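Local coordinates for mitochondrial RNA-binding protein 1 (Trypanosoma brucei, PDB 2GIA) that binds guide RNA together with MRP2 and acts as an RNA matchmaker in mitochondrial RNA editing, at residues Asp17-Arg29 against Leu38-Val50. Sequence-based numbering, arbitrary orientation.
Sequences DVRDDPAEGTMTR and LISQYPQLGPRKV. Unlike the reference sequence in segment 17-29: Glu24 (reference Leu).
The guanidinium of Arg48 takes the methyl CG1 of Val18 over one face, offset toward the rim, while Asp20 OD1 lies near its edge in a long salt bridge, 3.7 Å from Arg48 NH2. At the far end of the contact the Tyr42 ring has Met27 O at its edge, in plane. Met27 brings its methyl CE obliquely to the ring, a Met-aromatic contact with SD 5.3 Å from the centroid. Arg29 has Tyr42 CE2 over one guanidinium face and sends NH2 to Tyr42 OH in a weak, bent bond of 2.9 Å (123°); its NE forms a salt bridge to Glu14. These last three side chains belong to the beta hairpin of strands 26-33 and 36-43, two strands of an antiparallel four-stranded sheet in the Whirly-like fold of the MRP family; Met27 with Tyr42 and Arg29 with Ser40 form hydrogen-bonded pairs. On the other face, the extended Gln41 directs NE2 almost straight at Thr28 OG1, 2.9 Å away and in the amide plane, while its OE1 accepts from Trp123 of the second sheet. Beyond the strands, Gln44 illustrates how one side-chain amide can pair with a peptide's N-H and C=O, here both of Arg19, as a neighbouring backbone would. With CG anti to the backbone N (chi1 173°), its extended chain crosses to the turn connecting strands 12-17 and 26-33. OE1 receives Arg19 N on a lone pair (2.9 Å, 176°), and NE2 donates both to Arg19 O at 2.9 Å and to Gly46 O, a three-bond grip that fixes the amide's rotation. A water donates to both Pro22 O and Gln44 O.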
ATOM      1  N   ASP B  17      21.769  18.556   2.819  1.00 25.67           N
ATOM      2  CA  ASP B  17      23.154  18.133   2.791  1.00 28.02           C
ATOM      3  C   ASP B  17      24.060  19.369   2.951  1.00 24.05           C
ATOM      4  O   ASP B  17      24.616  19.884   1.993  1.00 24.39           O
ATOM      5  CB  ASP B  17      23.413  17.428   1.463  1.00 21.11           C
ATOM      6  CG  ASP B  17      24.800  16.827   1.381  1.00 31.69           C
ATOM      7  OD1 ASP B  17      25.224  16.490   0.248  1.00 35.06           O
ATOM      8  OD2 ASP B  17      25.457  16.702   2.433  1.00 32.78           O
ATOM      9  N   VAL B  18      24.191  19.834   4.175  1.00 25.68           N
ATOM     10  CA  VAL B  18      25.014  21.019   4.444  1.00 26.59           C
ATOM     11  C   VAL B  18      26.485  20.590   4.580  1.00 28.88           C
ATOM     12  O   VAL B  18      26.773  19.663   5.339  1.00 27.99           O
ATOM     13  CB  VAL B  18      24.562  21.671   5.762  1.00 28.24           C
ATOM     14  CG1 VAL B  18      25.473  22.854   6.096  1.00 35.86           C
ATOM     15  CG2 VAL B  18      23.118  22.103   5.662  1.00 29.30           C
ATOM     16  N   ARG B  19      27.390  21.285   3.873  1.00 30.11           N
ATOM     17  CA  ARG B  19      28.837  20.986   3.851  1.00 31.90           C
ATOM     18  C   ARG B  19      29.701  22.123   4.362  1.00 40.78           C
ATOM     19  O   ARG B  19      29.275  23.282   4.373  1.00 40.52           O
ATOM     20  CB  ARG B  19      29.322  20.695   2.427  1.00 29.05           C
ATOM     21  CG  ARG B  19      28.541  19.631   1.664  1.00 35.62           C
ATOM     22  CD  ARG B  19      28.691  18.280   2.364  1.00 37.98           C
ATOM     23  NE  ARG B  19      28.194  17.215   1.525  1.00 39.63           N
ATOM     24  CZ  ARG B  19      28.813  16.773   0.443  1.00 38.50           C
ATOM     25  NH1 ARG B  19      29.975  17.295   0.067  1.00 43.25           N
ATOM     26  NH2 ARG B  19      28.241  15.840  -0.291  1.00 33.45           N
ATOM     27  N   ASP B  20      30.924  21.783   4.774  1.00 47.17           N
ATOM     28  CA  ASP B  20      31.876  22.799   5.237  1.00 55.05           C
ATOM     29  C   ASP B  20      32.226  23.637   4.011  1.00 54.20           C
ATOM     30  O   ASP B  20      32.455  24.834   4.111  1.00 52.35           O
ATOM     31  CB  ASP B  20      33.124  22.143   5.829  1.00 61.00           C
ATOM     32  CG  ASP B  20      32.809  21.324   7.072  1.00 66.68           C
ATOM     33  OD1 ASP B  20      32.053  21.827   7.939  1.00 71.07           O
ATOM     34  OD2 ASP B  20      33.319  20.187   7.182  1.00 67.41           O
ATOM     35  N   ASP B  21      32.262  22.998   2.843  1.00 56.28           N
ATOM     36  CA  ASP B  21      32.508  23.743   1.617  1.00 52.67           C
ATOM     37  C   ASP B  21      31.155  23.983   0.936  1.00 46.43           C
ATOM     38  O   ASP B  21      30.662  23.111   0.213  1.00 48.04           O
ATOM     39  CB  ASP B  21      33.400  22.967   0.652  1.00 58.63           C
ATOM     40  CG  ASP B  21      33.980  23.859  -0.438  1.00 62.36           C
ATOM     41  OD1 ASP B  21      33.216  24.661  -1.022  1.00 62.51           O
ATOM     42  OD2 ASP B  21      35.201  23.768  -0.704  1.00 71.42           O
ATOM     43  N   PRO B  22      30.571  25.179   1.120  1.00 42.44           N
ATOM     44  CA  PRO B  22      29.276  25.621   0.562  1.00 35.35           C
ATOM     45  C   PRO B  22      29.092  25.158  -0.867  1.00 34.22           C
ATOM     46  O   PRO B  22      27.994  24.771  -1.284  1.00 31.61           O
ATOM     47  CB  PRO B  22      29.368  27.137   0.613  1.00 41.96           C
ATOM     48  CG  PRO B  22      30.285  27.382   1.771  1.00 38.93           C
ATOM     49  CD  PRO B  22      31.340  26.335   1.616  1.00 45.14           C
ATOM     50  N   ALA B  23      30.173  25.185  -1.629  1.00 27.96           N
ATOM     51  CA  ALA B  23      30.074  24.812  -3.036  1.00 29.80           C
ATOM     52  C   ALA B  23      29.447  23.430  -3.280  1.00 27.50           C
ATOM     53  O   ALA B  23      28.765  23.221  -4.265  1.00 28.37           O
ATOM     54  CB  ALA B  23      31.469  24.873  -3.703  1.00 40.68           C
ATOM     55  N   GLU B  24      29.699  22.505  -2.375  1.00 31.04           N
ATOM     56  CA  GLU B  24      29.207  21.152  -2.505  1.00 30.23           C
ATOM     57  C   GLU B  24      27.857  20.861  -1.842  1.00 31.29           C
ATOM     58  O   GLU B  24      27.267  19.800  -2.078  1.00 29.12           O
ATOM     59  CB  GLU B  24      30.268  20.206  -1.952  1.00 41.33           C
ATOM     60  CG  GLU B  24      31.601  20.288  -2.695  1.00 54.72           C
ATOM     61  CD  GLU B  24      31.485  19.851  -4.155  1.00 69.13           C
ATOM     62  OE1 GLU B  24      30.746  20.506  -4.929  1.00 74.68           O
ATOM     63  OE2 GLU B  24      32.131  18.845  -4.534  1.00 79.01           O
ATOM     64  N   GLY B  25      27.373  21.786  -1.013  1.00 27.84           N
ATOM     65  CA  GLY B  25      26.105  21.575  -0.325  1.00 23.86           C
ATOM     66  C   GLY B  25      24.846  21.824  -1.149  1.00 21.02           C
ATOM     67  O   GLY B  25      24.830  22.637  -2.082  1.00 25.44           O
ATOM     68  N   THR B  26      23.766  21.121  -0.788  1.00 22.59           N
ATOM     69  CA  THR B  26      22.491  21.269  -1.485  1.00 21.14           C
ATOM     70  C   THR B  26      21.356  20.885  -0.565  1.00 20.89           C
ATOM     71  O   THR B  26      21.552  20.183   0.429  1.00 21.01           O
ATOM     72  CB  THR B  26      22.370  20.263  -2.677  1.00 24.64           C
ATOM     73  OG1 THR B  26      22.494  18.919  -2.153  1.00 23.47           O
ATOM     74  CG2 THR B  26      23.460  20.501  -3.726  1.00 20.87           C
ATOM     75  N   MET B  27      20.169  21.374  -0.898  1.00 17.03           N
ATOM     76  CA  MET B  27      18.961  20.956  -0.201  1.00 16.67           C
ATOM     77  C   MET B  27      18.145  20.379  -1.375  1.00 19.25           C
ATOM     78  O   MET B  27      17.855  21.082  -2.340  1.00 18.39           O
ATOM     79  CB  MET B  27      18.209  22.124   0.461  1.00 18.03           C
ATOM     80  CG  MET B  27      16.998  21.625   1.333  1.00 25.24           C
ATOM     81  SD  MET B  27      15.551  21.182   0.289  1.00 26.84           S
ATOM     82  CE  MET B  27      14.862  22.838  -0.015  1.00 38.56           C
ATOM     83  N   THR B  28      17.770  19.095  -1.316  1.00 18.61           N
ATOM     84  CA  THR B  28      17.018  18.523  -2.452  1.00 15.52           C
ATOM     85  C   THR B  28      15.603  18.227  -1.968  1.00 18.51           C
ATOM     86  O   THR B  28      15.430  17.677  -0.887  1.00 18.14           O
ATOM     87  CB  THR B  28      17.664  17.151  -2.917  1.00 19.10           C
ATOM     88  OG1 THR B  28      19.001  17.389  -3.356  1.00 20.33           O
ATOM     89  CG2 THR B  28      16.848  16.516  -4.052  1.00 18.37           C
ATOM     90  N   ARG B  29      14.613  18.580  -2.758  1.00 16.30           N
ATOM     91  CA  ARG B  29      13.208  18.361  -2.351  1.00 15.49           C
ATOM     92  C   ARG B  29      12.476  17.548  -3.402  1.00 20.10           C
ATOM     93  O   ARG B  29      12.612  17.831  -4.589  1.00 20.88           O
ATOM     94  CB  ARG B  29      12.476  19.737  -2.227  1.00 14.33           C
ATOM     95  CG  ARG B  29      10.981  19.604  -1.805  1.00 19.86           C
ATOM     96  CD  ARG B  29      10.253  20.974  -1.742  1.00 25.49           C
ATOM     97  NE  ARG B  29      10.795  21.720  -0.612  1.00 28.07           N
ATOM     98  CZ  ARG B  29      11.063  23.020  -0.627  1.00 38.24           C
ATOM     99  NH1 ARG B  29      11.559  23.596   0.451  1.00 28.09           N
ATOM    100  NH2 ARG B  29      10.825  23.742  -1.710  1.00 32.96           N
ATOM    101  N   LEU B  38       7.383  16.858  -8.454  1.00 18.19           N
ATOM    102  CA  LEU B  38       8.142  18.113  -8.569  1.00 20.39           C
ATOM    103  C   LEU B  38       9.458  17.881  -7.842  1.00 20.24           C
ATOM    104  O   LEU B  38       9.493  17.727  -6.622  1.00 21.15           O
ATOM    105  CB  LEU B  38       7.365  19.282  -7.902  1.00 21.84           C
ATOM    106  CG  LEU B  38       5.899  19.338  -8.401  1.00 30.00           C
ATOM    107  CD1 LEU B  38       5.032  20.293  -7.569  1.00 39.75           C
ATOM    108  CD2 LEU B  38       5.907  19.758  -9.863  1.00 35.33           C
ATOM    109  N   ILE B  39      10.559  17.932  -8.575  1.00 17.18           N
ATOM    110  CA  ILE B  39      11.854  17.679  -7.968  1.00 14.64           C
ATOM    111  C   ILE B  39      12.622  18.992  -8.014  1.00 20.65           C
ATOM    112  O   ILE B  39      12.748  19.579  -9.080  1.00 20.91           O
ATOM    113  CB  ILE B  39      12.588  16.585  -8.761  1.00 15.49           C
ATOM    114  CG1 ILE B  39      11.751  15.287  -8.687  1.00 24.66           C
ATOM    115  CG2 ILE B  39      13.956  16.320  -8.110  1.00 17.20           C
ATOM    116  CD1 ILE B  39      12.346  14.098  -9.500  1.00 22.31           C
ATOM    117  N   SER B  40      13.106  19.427  -6.854  1.00 18.84           N
ATOM    118  CA  SER B  40      13.803  20.706  -6.705  1.00 18.82           C
ATOM    119  C   SER B  40      15.104  20.582  -5.967  1.00 16.09           C
ATOM    120  O   SER B  40      15.329  19.635  -5.197  1.00 19.37           O
ATOM    121  CB  SER B  40      12.891  21.695  -5.910  1.00 19.48           C
ATOM    122  OG  SER B  40      11.702  21.895  -6.619  1.00 34.07           O
ATOM    123  N   GLN B  41      16.023  21.509  -6.236  1.00 17.56           N
ATOM    124  CA  GLN B  41      17.239  21.484  -5.480  1.00 16.19           C
ATOM    125  C   GLN B  41      17.759  22.912  -5.325  1.00 19.86           C
ATOM    126  O   GLN B  41      17.719  23.673  -6.288  1.00 19.13           O
ATOM    127  CB  GLN B  41      18.320  20.668  -6.157  1.00 18.65           C
ATOM    128  CG  GLN B  41      19.495  20.446  -5.189  1.00 19.15           C
ATOM    129  CD  GLN B  41      20.622  19.647  -5.840  1.00 26.14           C
ATOM    130  OE1 GLN B  41      21.387  20.162  -6.658  1.00 22.19           O
ATOM    131  NE2 GLN B  41      20.722  18.374  -5.472  1.00 15.62           N
ATOM    132  N   TYR B  42      18.246  23.230  -4.128  1.00 21.31           N
ATOM    133  CA  TYR B  42      18.787  24.568  -3.833  1.00 19.55           C
ATOM    134  C   TYR B  42      20.247  24.460  -3.441  1.00 19.45           C
ATOM    135  O   TYR B  42      20.589  23.649  -2.609  1.00 22.96           O
ATOM    136  CB  TYR B  42      18.043  25.173  -2.653  1.00 17.84           C
ATOM    137  CG  TYR B  42      16.544  25.237  -2.828  1.00 28.46           C
ATOM    138  CD1 TYR B  42      15.908  26.458  -2.933  1.00 41.20           C
ATOM    139  CD2 TYR B  42      15.751  24.073  -2.863  1.00 34.53           C
ATOM    140  CE1 TYR B  42      14.534  26.562  -3.063  1.00 45.18           C
ATOM    141  CE2 TYR B  42      14.342  24.172  -3.000  1.00 43.35           C
ATOM    142  CZ  TYR B  42      13.757  25.446  -3.092  1.00 46.49           C
ATOM    143  OH  TYR B  42      12.404  25.647  -3.164  1.00 45.55           O
ATOM    144  N   PRO B  43      21.134  25.277  -4.042  1.00 22.34           N
ATOM    145  CA  PRO B  43      22.567  25.239  -3.702  1.00 20.67           C
ATOM    146  C   PRO B  43      22.722  25.814  -2.296  1.00 24.13           C
ATOM    147  O   PRO B  43      21.962  26.715  -1.902  1.00 22.03           O
ATOM    148  CB  PRO B  43      23.204  26.190  -4.720  1.00 26.85           C
ATOM    149  CG  PRO B  43      22.206  26.338  -5.807  1.00 26.09           C
ATOM    150  CD  PRO B  43      20.856  26.222  -5.138  1.00 23.64           C
ATOM    151  N   GLN B  44      23.675  25.308  -1.530  1.00 24.26           N
ATOM    152  CA  GLN B  44      23.910  25.854  -0.198  1.00 18.89           C
ATOM    153  C   GLN B  44      24.362  27.316  -0.407  1.00 23.55           C
ATOM    154  O   GLN B  44      25.019  27.613  -1.405  1.00 23.42           O
ATOM    155  CB  GLN B  44      25.028  25.081   0.505  1.00 24.04           C
ATOM    156  CG  GLN B  44      25.468  25.648   1.823  1.00 24.42           C
ATOM    157  CD  GLN B  44      26.413  24.675   2.553  1.00 35.99           C
ATOM    158  OE1 GLN B  44      26.346  23.465   2.344  1.00 26.31           O
ATOM    159  NE2 GLN B  44      27.283  25.203   3.407  1.00 25.30           N
ATOM    160  N   LEU B  45      24.001  28.192   0.537  1.00 23.76           N
ATOM    161  CA  LEU B  45      24.372  29.620   0.490  1.00 27.95           C
ATOM    162  C   LEU B  45      25.294  29.881   1.688  1.00 19.85           C
ATOM    163  O   LEU B  45      24.870  29.854   2.837  1.00 23.02           O
ATOM    164  CB  LEU B  45      23.122  30.488   0.601  1.00 25.29           C
ATOM    165  CG  LEU B  45      23.309  32.008   0.389  1.00 27.81           C
ATOM    166  CD1 LEU B  45      23.893  32.275  -1.001  1.00 26.79           C
ATOM    167  CD2 LEU B  45      21.971  32.709   0.590  1.00 25.53           C
ATOM    168  N   GLY B  46      26.579  30.065   1.409  1.00 28.74           N
ATOM    169  CA  GLY B  46      27.516  30.322   2.483  1.00 26.41           C
ATOM    170  C   GLY B  46      27.797  29.166   3.422  1.00 38.36           C
ATOM    171  O   GLY B  46      27.217  28.076   3.308  1.00 36.82           O
ATOM    172  N   PRO B  47      28.707  29.389   4.378  1.00 36.43           N
ATOM    173  CA  PRO B  47      29.114  28.401   5.377  1.00 35.08           C
ATOM    174  C   PRO B  47      27.919  27.895   6.153  1.00 35.19           C
ATOM    175  O   PRO B  47      26.895  28.554   6.197  1.00 31.50           O
ATOM    176  CB  PRO B  47      30.056  29.200   6.300  1.00 32.53           C
ATOM    177  CG  PRO B  47      30.666  30.207   5.395  1.00 32.57           C
ATOM    178  CD  PRO B  47      29.499  30.637   4.502  1.00 31.53           C
ATOM    179  N   ARG B  48      28.073  26.717   6.754  1.00 30.93           N
ATOM    180  CA  ARG B  48      27.077  26.105   7.631  1.00 30.15           C
ATOM    181  C   ARG B  48      26.698  27.149   8.693  1.00 37.92           C
ATOM    182  O   ARG B  48      27.579  27.783   9.302  1.00 32.92           O
ATOM    183  CB  ARG B  48      27.714  24.909   8.319  1.00 32.42           C
ATOM    184  CG  ARG B  48      26.825  24.153   9.269  1.00 39.44           C
ATOM    185  CD  ARG B  48      27.696  23.136  10.040  1.00 46.26           C
ATOM    186  NE  ARG B  48      28.411  22.257   9.108  1.00 51.36           N
ATOM    187  CZ  ARG B  48      27.910  21.125   8.608  1.00 52.50           C
ATOM    188  NH1 ARG B  48      26.690  20.722   8.961  1.00 44.48           N
ATOM    189  NH2 ARG B  48      28.616  20.409   7.731  1.00 44.31           N
ATOM    190  N   LYS B  49      25.404  27.316   8.944  1.00 31.70           N
ATOM    191  CA  LYS B  49      24.969  28.309   9.915  1.00 40.47           C
ATOM    192  C   LYS B  49      25.267  27.854  11.322  1.00 45.69           C
ATOM    193  O   LYS B  49      24.982  26.717  11.661  1.00 40.36           O
ATOM    194  CB  LYS B  49      23.464  28.567   9.809  1.00 39.34           C
ATOM    195  CG  LYS B  49      23.091  29.582   8.757  1.00 43.81           C
ATOM    196  CD  LYS B  49      21.922  30.421   9.232  1.00 45.21           C
ATOM    197  CE  LYS B  49      20.647  29.722   8.919  1.00 38.67           C
ATOM    198  NZ  LYS B  49      19.454  30.466   9.382  1.00 33.45           N
ATOM    199  N   VAL B  50      25.826  28.749  12.138  1.00 46.49           N
ATOM    200  CA  VAL B  50      26.129  28.400  13.518  1.00 55.37           C
ATOM    201  C   VAL B  50      25.379  29.263  14.520  1.00 54.95           C
ATOM    202  O   VAL B  50      25.184  28.854  15.661  1.00 59.92           O
ATOM    203  CB  VAL B  50      27.640  28.490  13.815  1.00 57.66           C
ATOM    204  CG1 VAL B  50      28.401  27.520  12.914  1.00 56.17           C
ATOM    205  CG2 VAL B  50      28.131  29.917  13.621  1.00 59.89           C
TER
HETATM  206  O   HOH W   1      26.460  26.018  -3.093  1.00 29.61           O
HETATM  207  O   HOH W   2      11.850  26.836   0.039  1.00 46.10           O